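Hsc70 cochaperone (SGT) (Aspergillus fumigatus, PDB 3SZ7) acts as an Hsc70-family co-chaperone that binds tail-anchored membrane proteins bound for the endoplasmic reticulum and passes them to the GET pathway through Get4 and Get5. Local coordinates at residues G97-Y102 / R119-T124. Sequence-based numbering, arbitrary orientation.
Sequences GAKEAY and RGLETT
Tyr-102 lays its ring over the backbone of Gly-120. Tyr-102 CB packs on Leu-121 CB at 4.0 Å. Leu-121 N lies over the same ring face, toward the rim, near CG. CD2 and CE2 pass over the peptide of Gly-120, with Tyr-102 CD2 3.7 Å from Gly-120 C. CE1 and CZ face Gly-120 CA, and Tyr-102 CZ is 3.8 Å from it. Tyr-102 OH ends 4.1 Å from Gly-120 CA. Gly-120 CA thus makes a CH-pi contact over the ring face, 18° off the normal. Gly-120 has no side chain to hold the ring off its backbone.

Thr-124 sits one turn further along. With OG1 anti to its carbonyl carbon (chi1 -58°), the hydroxyl of Thr-124 gives its proton to Gly-120 O, with OG1 2.8 Å from that oxygen. Thr-124 N binds the same oxygen from the opposite face of the carbonyl plane. Thr-124 CG2 lies 3.6 Å from Lys-99 N and also touches the CB atoms of Ala-98 and Lys-99. Leu-121 CD1 touches Lys-99 O and CG. The amine of Lys-99 leads away to a salt bridge with Glu-103.

No hydrogen bond joins 97-102 to 119-124. Their axes run roughly antiparallel, at 152°, and approach to 9.1 Å. Phe-90 of helix 79-91 also touches Thr-124. Helix 95-109 is the second helix of the predicted third TPR repeat. Helix 115-133 follows and packs against it, consistent with the C-terminal capping helix seen in TPR domains; this chain is the TPR domain of the co-chaperone.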
loop_
_atom_site.group_PDB
_atom_site.type_symbol
_atom_site.label_atom_id
_atom_site.label_comp_id
_atom_site.label_asym_id
_atom_site.label_seq_id
_atom_site.Cartn_x
_atom_site.Cartn_y
_atom_site.Cartn_z
ATOM N N GLY A 97 3.097 -8.223 -6.624
ATOM C CA GLY A 97 2.696 -8.267 -5.230
ATOM C C GLY A 97 1.600 -7.263 -4.912
ATOM O O GLY A 97 0.712 -7.532 -4.097
ATOM N N ALA A 98 1.654 -6.101 -5.551
ATOM C CA ALA A 98 0.606 -5.102 -5.360
ATOM C C ALA A 98 -0.722 -5.611 -5.910
ATOM O O ALA A 98 -1.768 -5.441 -5.288
ATOM C CB ALA A 98 0.992 -3.773 -6.020
ATOM N N LYS A 99 -0.679 -6.250 -7.076
ATOM C CA LYS A 99 -1.887 -6.798 -7.671
ATOM C C LYS A 99 -2.535 -7.812 -6.728
ATOM O O LYS A 99 -3.744 -7.760 -6.481
ATOM C CB LYS A 99 -1.571 -7.447 -9.019
ATOM C CG LYS A 99 -2.749 -8.180 -9.653
ATOM C CD LYS A 99 -2.328 -8.787 -10.987
ATOM C CE LYS A 99 -3.482 -9.515 -11.669
ATOM N NZ LYS A 99 -3.784 -10.826 -11.029
ATOM N N GLU A 100 -1.725 -8.721 -6.189
ATOM C CA GLU A 100 -2.222 -9.728 -5.249
ATOM C C GLU A 100 -2.839 -9.093 -4.003
ATOM O O GLU A 100 -3.892 -9.520 -3.546
ATOM C CB GLU A 100 -1.104 -10.697 -4.854
ATOM C CG GLU A 100 -0.581 -11.509 -6.029
ATOM C CD GLU A 100 0.566 -12.428 -5.651
ATOM O OE1 GLU A 100 1.084 -12.317 -4.518
ATOM O OE2 GLU A 100 0.951 -13.262 -6.495
ATOM N N ALA A 101 -2.181 -8.072 -3.459
ATOM C CA ALA A 101 -2.695 -7.420 -2.253
ATOM C C ALA A 101 -4.023 -6.723 -2.526
ATOM O O ALA A 101 -4.950 -6.803 -1.720
ATOM C CB ALA A 101 -1.682 -6.431 -1.690
ATOM N N TYR A 102 -4.117 -6.022 -3.651
ATOM C CA TYR A 102 -5.375 -5.348 -3.975
ATOM C C TYR A 102 -6.502 -6.348 -4.208
ATOM O O TYR A 102 -7.640 -6.106 -3.812
ATOM C CB TYR A 102 -5.228 -4.430 -5.186
ATOM C CG TYR A 102 -4.564 -3.108 -4.864
ATOM C CD1 TYR A 102 -5.096 -2.263 -3.898
ATOM C CD2 TYR A 102 -3.426 -2.696 -5.542
ATOM C CE1 TYR A 102 -4.509 -1.051 -3.608
ATOM C CE2 TYR A 102 -2.826 -1.490 -5.259
ATOM C CZ TYR A 102 -3.374 -0.669 -4.293
ATOM O OH TYR A 102 -2.795 0.537 -4.009
ATOM N N ARG A 119 -9.236 1.332 -8.141
ATOM C CA ARG A 119 -8.310 2.118 -8.948
ATOM C C ARG A 119 -6.887 1.598 -8.803
ATOM O O ARG A 119 -6.136 1.551 -9.774
ATOM C CB ARG A 119 -8.379 3.596 -8.560
ATOM C CG ARG A 119 -9.731 4.227 -8.852
ATOM C CD ARG A 119 -10.048 4.150 -10.337
ATOM N NE ARG A 119 -9.263 5.117 -11.094
ATOM C CZ ARG A 119 -9.733 6.286 -11.515
ATOM N NH1 ARG A 119 -10.992 6.624 -11.267
ATOM N NH2 ARG A 119 -8.949 7.114 -12.189
ATOM N N GLY A 120 -6.528 1.189 -7.589
ATOM C CA GLY A 120 -5.223 0.598 -7.344
ATOM C C GLY A 120 -5.003 -0.649 -8.183
ATOM O O GLY A 120 -3.944 -0.823 -8.797
ATOM N N LEU A 121 -6.001 -1.527 -8.214
ATOM C CA LEU A 121 -5.885 -2.762 -8.986
ATOM C C LEU A 121 -5.832 -2.461 -10.479
ATOM O O LEU A 121 -5.037 -3.048 -11.217
ATOM C CB LEU A 121 -7.049 -3.707 -8.671
ATOM C CG LEU A 121 -7.038 -5.057 -9.398
ATOM C CD1 LEU A 121 -5.735 -5.802 -9.115
ATOM C CD2 LEU A 121 -8.243 -5.914 -9.003
ATOM N N GLU A 122 -6.670 -1.531 -10.923
ATOM C CA GLU A 122 -6.699 -1.161 -12.331
ATOM C C GLU A 122 -5.341 -0.618 -12.771
ATOM O O GLU A 122 -4.798 -1.018 -13.805
ATOM C CB GLU A 122 -7.771 -0.101 -12.588
ATOM C CG GLU A 122 -7.718 0.462 -14.002
ATOM C CD GLU A 122 -8.614 1.672 -14.201
ATOM O OE1 GLU A 122 -9.640 1.788 -13.498
ATOM O OE2 GLU A 122 -8.286 2.508 -15.068
ATOM N N THR A 123 -4.800 0.304 -11.983
ATOM C CA THR A 123 -3.521 0.932 -12.305
ATOM C C THR A 123 -2.369 -0.073 -12.280
ATOM O O THR A 123 -1.491 -0.035 -13.145
ATOM C CB THR A 123 -3.228 2.107 -11.357
ATOM O OG1 THR A 123 -4.173 3.153 -11.608
ATOM C CG2 THR A 123 -1.825 2.644 -11.578
ATOM N N THR A 124 -2.380 -0.975 -11.299
ATOM C CA THR A 124 -1.370 -2.028 -11.219
ATOM C C THR A 124 -1.435 -2.965 -12.430
ATOM O O THR A 124 -0.409 -3.302 -13.029
ATOM C CB THR A 124 -1.534 -2.851 -9.930
ATOM O OG1 THR A 124 -1.446 -1.977 -8.800
ATOM C CG2 THR A 124 -0.440 -3.914 -9.827
#